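Local atomic coordinates of ABC transporter binding protein AcbH (Actinoplanes, PDB entry 3OO8), a protein that binds beta-D-galactopyranose as the extracellular solute receptor of an ABC transporter. Residues P105-W110 and D129-L134; F182-G187 and G239-T244. The protein carries 2 engineered substitutions. All blocks are in the same frame, centred on the assembly; numbering follows the deposited sequence.

Contact 1 (P105-W110 and D129-L134); sequences PIDDVW and DGHYYL
An offset stack of Trp110 on Tyr132, framed by hydrogen bonds from the N-terminal end of helix 107-113, joins that helix to the loop entering strand 134-147 in the solute-binding fold. The five-membered ring of Trp110 lies almost flat over one face of the phenol, planes 6° apart and centroids 3.7 Å from each other. Trp110 CB continues the overlap, resting over the phenol in a CH-pi contact. Within its own ring plane, Trp110 NE1 donates to Leu134 O at 2.9 Å, which fixes the rotation of the indole while the stack holds its face. Replacing Trp110 by alanine is likely to leave Leu134 O without its indole donor and one face of Tyr132 without its stacking partner.

Asp107 grips the loop with both carboxylate oxygens. Its CG stands anti to the carbonyl carbon (chi1 -65°), and from there Asp107 OD1 accepts a nearly straight bond from Tyr132 N at 2.9 Å. Asp107 OD2 takes His131 ND1 at 2.6 Å on its syn side, with the carboxylate and imidazole planes 30° apart; this pairing would be expected to favour a charged imidazole. Just before the helix, Ile106 at the N-cap position gives its backbone N to Tyr132 O at 2.8 Å, and its CD1 reaches the main chain of Tyr133 and Leu134. Pro105 lies alongside Tyr133, CB to CE1 3.8 Å. The Tyr133 hydroxyl donates to Asp129 OD2, whose other oxygen, OD1, accepts from His131 N and closes an Asx turn.

Lys122 of helix 119-124 also touches both stacked rings, and the Tyr132 hydroxyl hydrogen-bonds a glycerol, probably a crystallisation additive. The N-terminus of helix 107-113 is thus bonded to the loop before strand 134-147 within the class 2 solute-binding-protein fold.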
loop_
_atom_site.group_PDB
_atom_site.type_symbol
_atom_site.label_atom_id
_atom_site.label_comp_id
_atom_site.label_asym_id
_atom_site.label_seq_id
_atom_site.Cartn_x
_atom_site.Cartn_y
_atom_site.Cartn_z
ATOM N N PRO A 105 -5.419 -22.851 4.274
ATOM C CA PRO A 105 -4.170 -22.388 4.849
ATOM C C PRO A 105 -2.960 -23.021 4.141
ATOM O O PRO A 105 -3.043 -24.165 3.626
ATOM C CB PRO A 105 -4.265 -22.829 6.312
ATOM C CG PRO A 105 -5.103 -24.029 6.267
ATOM C CD PRO A 105 -6.111 -23.812 5.170
ATOM N N ILE A 106 -1.861 -22.272 4.080
ATOM C CA ILE A 106 -0.679 -22.707 3.352
ATOM C C ILE A 106 0.586 -22.671 4.203
ATOM O O ILE A 106 1.676 -22.284 3.755
ATOM C CB ILE A 106 -0.518 -21.910 2.031
ATOM C CG1 ILE A 106 -0.609 -20.419 2.331
ATOM C CG2 ILE A 106 -1.652 -22.261 1.062
ATOM C CD1 ILE A 106 -0.127 -19.574 1.159
ATOM N N ASP A 107 0.455 -23.179 5.436
ATOM C CA ASP A 107 1.591 -23.218 6.329
ATOM C C ASP A 107 2.660 -24.106 5.703
ATOM O O ASP A 107 3.842 -23.885 5.927
ATOM C CB ASP A 107 1.204 -23.770 7.712
ATOM C CG ASP A 107 0.221 -22.881 8.448
ATOM O OD1 ASP A 107 0.174 -21.674 8.156
ATOM O OD2 ASP A 107 -0.476 -23.373 9.356
ATOM N N ASP A 108 2.231 -25.149 4.985
ATOM C CA ASP A 108 3.160 -26.042 4.315
ATOM C C ASP A 108 4.006 -25.373 3.225
ATOM O O ASP A 108 5.217 -25.568 3.157
ATOM C CB ASP A 108 2.493 -27.348 3.843
ATOM C CG ASP A 108 1.260 -27.134 2.982
ATOM O OD1 ASP A 108 0.842 -25.979 2.675
ATOM O OD2 ASP A 108 0.692 -28.163 2.564
ATOM N N VAL A 109 3.370 -24.538 2.406
ATOM C CA VAL A 109 4.090 -23.718 1.440
ATOM C C VAL A 109 5.111 -22.852 2.164
ATOM O O VAL A 109 6.259 -22.746 1.738
ATOM C CB VAL A 109 3.104 -22.789 0.687
ATOM C CG1 VAL A 109 3.864 -21.763 -0.185
ATOM C CG2 VAL A 109 2.149 -23.639 -0.180
ATOM N N TRP A 110 4.691 -22.244 3.272
ATOM C CA TRP A 110 5.556 -21.349 4.036
ATOM C C TRP A 110 6.729 -22.027 4.749
ATOM O O TRP A 110 7.766 -21.419 4.951
ATOM C CB TRP A 110 4.714 -20.420 4.940
ATOM C CG TRP A 110 4.197 -19.190 4.177
ATOM C CD1 TRP A 110 3.059 -19.098 3.454
ATOM C CD2 TRP A 110 4.853 -17.934 4.090
ATOM N NE1 TRP A 110 2.946 -17.812 2.912
ATOM C CE2 TRP A 110 4.043 -17.093 3.294
ATOM C CE3 TRP A 110 6.055 -17.441 4.605
ATOM C CZ2 TRP A 110 4.391 -15.774 3.006
ATOM C CZ3 TRP A 110 6.417 -16.127 4.325
ATOM C CH2 TRP A 110 5.574 -15.302 3.529
ATOM N N ASP A 129 -6.135 -16.158 12.693
ATOM C CA ASP A 129 -5.854 -17.405 13.396
ATOM C C ASP A 129 -4.384 -17.799 13.338
ATOM O O ASP A 129 -4.019 -18.884 13.769
ATOM C CB ASP A 129 -6.708 -18.507 12.811
ATOM C CG ASP A 129 -6.378 -18.758 11.359
ATOM O OD1 ASP A 129 -5.352 -18.192 10.897
ATOM O OD2 ASP A 129 -7.173 -19.469 10.718
ATOM N N GLY A 130 -3.543 -16.944 12.763
ATOM C CA GLY A 130 -2.114 -17.176 12.746
ATOM C C GLY A 130 -1.622 -18.089 11.624
ATOM O O GLY A 130 -0.417 -18.226 11.467
ATOM N N HIS A 131 -2.533 -18.705 10.879
ATOM C CA HIS A 131 -2.123 -19.515 9.715
ATOM C C HIS A 131 -1.791 -18.584 8.558
ATOM O O HIS A 131 -2.352 -17.488 8.457
ATOM C CB HIS A 131 -3.236 -20.426 9.219
ATOM C CG HIS A 131 -3.542 -21.548 10.163
ATOM N ND1 HIS A 131 -2.625 -22.531 10.462
ATOM C CD2 HIS A 131 -4.655 -21.836 10.882
ATOM C CE1 HIS A 131 -3.155 -23.376 11.330
ATOM N NE2 HIS A 131 -4.386 -22.978 11.601
ATOM N N TYR A 132 -0.934 -19.068 7.658
ATOM C CA TYR A 132 -0.649 -18.333 6.418
ATOM C C TYR A 132 -1.742 -18.593 5.378
ATOM O O TYR A 132 -2.221 -19.709 5.250
ATOM C CB TYR A 132 0.662 -18.843 5.826
ATOM C CG TYR A 132 1.903 -18.384 6.552
ATOM C CD1 TYR A 132 2.408 -17.096 6.352
ATOM C CD2 TYR A 132 2.587 -19.221 7.430
ATOM C CE1 TYR A 132 3.534 -16.655 7.015
ATOM C CE2 TYR A 132 3.735 -18.774 8.096
ATOM C CZ TYR A 132 4.207 -17.489 7.878
ATOM O OH TYR A 132 5.353 -17.030 8.483
ATOM N N TYR A 133 -2.133 -17.564 4.621
ATOM C CA TYR A 133 -3.158 -17.674 3.579
ATOM C C TYR A 133 -2.734 -17.043 2.249
ATOM O O TYR A 133 -3.343 -17.300 1.213
ATOM C CB TYR A 133 -4.509 -17.087 4.050
ATOM C CG TYR A 133 -5.129 -17.896 5.169
ATOM C CD1 TYR A 133 -5.863 -19.021 4.874
ATOM C CD2 TYR A 133 -4.972 -17.496 6.505
ATOM C CE1 TYR A 133 -6.451 -19.783 5.895
ATOM C CE2 TYR A 133 -5.543 -18.248 7.526
ATOM C CZ TYR A 133 -6.273 -19.375 7.199
ATOM O OH TYR A 133 -6.866 -20.110 8.212
ATOM N N LEU A 134 -1.701 -16.205 2.306
ATOM C CA LEU A 134 -1.255 -15.468 1.126
ATOM C C LEU A 134 0.206 -15.767 0.811
ATOM O O LEU A 134 1.026 -15.912 1.731
ATOM C CB LEU A 134 -1.363 -13.960 1.410
ATOM C CG LEU A 134 -1.096 -12.972 0.238
ATOM C CD1 LEU A 134 -2.382 -12.712 -0.545
ATOM C CD2 LEU A 134 -0.458 -11.661 0.709
#

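Contact 2 (F182-G187 and G239-T244); sequences FADKDG and GANGRT. With SO4 (sulfate ion), chain C.
Arg243 leaves its backbone with CG anti to N (chi1 -175°) and bends at chi3 (-58°), which turns the guanidinium edge toward Phe182 O; the backbone of Lys185 sets CB beside Asn241 O and Arg243 O, and its extended chain (CG anti to N, chi1 -172°) carries CD to Gly242 O. These residues join two loops of the solute-binding fold: a type I beta turn, Asp184 to Gly187, and the 3-10 segment 240-242 leading to helix 245-253. Ala240 O sits at the junction, accepting Asp184 N at 2.8 Å and Arg243 N from opposite faces of its carbonyl plane. Lys185 N donates to Arg243 O at 3.0 Å. That oxygen also receives a hydrogen from a water which bridges to Asp186 N and OD2, while Asp186 OD2 accepts from Trp245 N. Ala240 CB packs against Phe182 CD2 at 3.4 Å, and Ile391 of helix 377-392 touches the same phenylalanine. In the guanidinium plane, Arg243 NH1 meets Phe182 O at 2.9 Å, nearly along the C=O axis. The NE/NH2 edge holds a sulfate, probably from the crystallisation medium: Arg243 NE donates to sulfate O3 at 2.9 Å, and Arg243 NH2 to sulfate O2 at 2.8 Å.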
loop_
_atom_site.group_PDB
_atom_site.type_symbol
_atom_site.label_atom_id
_atom_site.label_comp_id
_atom_site.label_asym_id
_atom_site.label_seq_id
_atom_site.Cartn_x
_atom_site.Cartn_y
_atom_site.Cartn_z
ATOM N N PHE A 182 -0.309 19.188 -2.568
ATOM C CA PHE A 182 -1.376 18.435 -1.930
ATOM C C PHE A 182 -2.654 18.506 -2.768
ATOM O O PHE A 182 -3.042 19.580 -3.239
ATOM C CB PHE A 182 -1.595 18.973 -0.518
ATOM C CG PHE A 182 -2.498 18.112 0.336
ATOM C CD1 PHE A 182 -2.225 16.765 0.509
ATOM C CD2 PHE A 182 -3.605 18.673 0.970
ATOM C CE1 PHE A 182 -3.046 15.995 1.280
ATOM C CE2 PHE A 182 -4.454 17.898 1.759
ATOM C CZ PHE A 182 -4.159 16.547 1.909
ATOM N N ALA A 183 -3.321 17.369 -2.894
ATOM C CA ALA A 183 -4.496 17.221 -3.743
ATOM C C ALA A 183 -5.432 16.176 -3.155
ATOM O O ALA A 183 -4.987 15.163 -2.585
ATOM C CB ALA A 183 -4.063 16.806 -5.135
ATOM N N ASP A 184 -6.737 16.430 -3.256
ATOM C CA ASP A 184 -7.698 15.456 -2.744
ATOM C C ASP A 184 -9.038 15.434 -3.486
ATOM O O ASP A 184 -10.009 14.874 -2.999
ATOM C CB ASP A 184 -7.955 15.679 -1.266
ATOM C CG ASP A 184 -8.504 14.434 -0.577
ATOM O OD1 ASP A 184 -8.060 13.312 -0.922
ATOM O OD2 ASP A 184 -9.358 14.588 0.334
ATOM N N LYS A 185 -9.090 16.055 -4.658
ATOM C CA LYS A 185 -10.302 15.919 -5.449
ATOM C C LYS A 185 -10.650 14.446 -5.699
ATOM O O LYS A 185 -11.825 14.087 -5.780
ATOM C CB LYS A 185 -10.156 16.689 -6.763
ATOM C CG LYS A 185 -11.465 16.753 -7.574
ATOM C CD LYS A 185 -11.325 17.757 -8.720
ATOM C CE LYS A 185 -12.689 18.139 -9.297
ATOM N NZ LYS A 185 -13.295 16.993 -10.023
ATOM N N ASP A 186 -9.623 13.598 -5.819
ATOM C CA ASP A 186 -9.773 12.169 -6.067
ATOM C C ASP A 186 -10.238 11.355 -4.859
ATOM O O ASP A 186 -10.600 10.190 -4.990
ATOM C CB ASP A 186 -8.455 11.592 -6.605
ATOM C CG ASP A 186 -7.999 12.275 -7.893
ATOM O OD1 ASP A 186 -8.756 12.252 -8.883
ATOM O OD2 ASP A 186 -6.886 12.821 -7.900
ATOM N N GLY A 187 -10.232 11.994 -3.691
ATOM C CA GLY A 187 -10.834 11.435 -2.477
ATOM C C GLY A 187 -9.884 10.535 -1.722
ATOM O O GLY A 187 -9.662 10.713 -0.514
ATOM N N GLY A 239 -6.379 24.936 -1.800
ATOM C CA GLY A 239 -7.242 24.474 -2.875
ATOM C C GLY A 239 -7.138 22.986 -3.162
ATOM O O GLY A 239 -7.398 22.530 -4.285
ATOM N N ALA A 240 -6.770 22.216 -2.137
ATOM C CA ALA A 240 -6.547 20.787 -2.332
ATOM C C ALA A 240 -7.765 19.975 -2.773
ATOM O O ALA A 240 -7.626 19.065 -3.589
ATOM C CB ALA A 240 -5.903 20.159 -1.082
ATOM N N ASN A 241 -8.941 20.287 -2.221
ATOM C CA ASN A 241 -10.139 19.526 -2.545
ATOM C C ASN A 241 -10.569 19.663 -3.998
ATOM O O ASN A 241 -11.319 18.840 -4.494
ATOM C CB ASN A 241 -11.303 19.805 -1.581
ATOM C CG ASN A 241 -11.122 19.113 -0.223
ATOM O OD1 ASN A 241 -11.653 19.563 0.803
ATOM N ND2 ASN A 241 -10.349 18.025 -0.213
ATOM N N GLY A 242 -10.075 20.704 -4.666
ATOM C CA GLY A 242 -10.369 20.913 -6.075
ATOM C C GLY A 242 -9.270 20.442 -7.019
ATOM O O GLY A 242 -9.403 20.555 -8.239
ATOM N N ARG A 243 -8.208 19.854 -6.462
ATOM C CA ARG A 243 -7.016 19.505 -7.246
ATOM C C ARG A 243 -6.856 18.007 -7.472
ATOM O O ARG A 243 -7.040 17.213 -6.534
ATOM C CB ARG A 243 -5.753 20.058 -6.548
ATOM C CG ARG A 243 -4.428 19.860 -7.333
ATOM C CD ARG A 243 -3.218 20.613 -6.758
ATOM N NE ARG A 243 -3.512 22.047 -6.708
ATOM C CZ ARG A 243 -3.850 22.715 -5.607
ATOM N NH1 ARG A 243 -3.879 22.113 -4.418
ATOM N NH2 ARG A 243 -4.148 24.020 -5.690
ATOM N N THR A 244 -6.494 17.622 -8.694
ATOM C CA THR A 244 -6.193 16.209 -8.979
ATOM C C THR A 244 -4.775 15.906 -8.496
ATOM O O THR A 244 -3.911 16.789 -8.419
ATOM C CB THR A 244 -6.228 15.839 -10.477
ATOM O OG1 THR A 244 -5.242 16.612 -11.187
ATOM C CG2 THR A 244 -7.632 16.053 -11.074
HETATM S S SO4 C . -3.749 24.443 -9.487
HETATM O O1 SO4 C . -4.518 24.610 -10.714
HETATM O O2 SO4 C . -4.595 24.752 -8.341
HETATM O O3 SO4 C . -3.305 23.054 -9.432
HETATM O O4 SO4 C . -2.604 25.347 -9.451
HETATM O O HOH W 1 -6.770 14.396 -5.598
#

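Overall arrangement
Contacts 1 and 2 lie on opposite sides of the chain's centre, about 40 Å apart between centres, and share no helix or strand. Both are partly buried, well away from the middle of the molecule. Contact 1 ties a helix start to the entry of strand 134-147 mainly through side chains: stacked rings and a carboxylate. Contact 2 joins loops next to helices 191-201 and 245-253, and there backbone amides, carbonyls and a bridging water do most of the work, with one arginine adding charge. Each approaches the galactose site without forming it: Leu134 is about 9 Å from Arg373, Phe182 about 8 Å from Trp142, side chain to side chain.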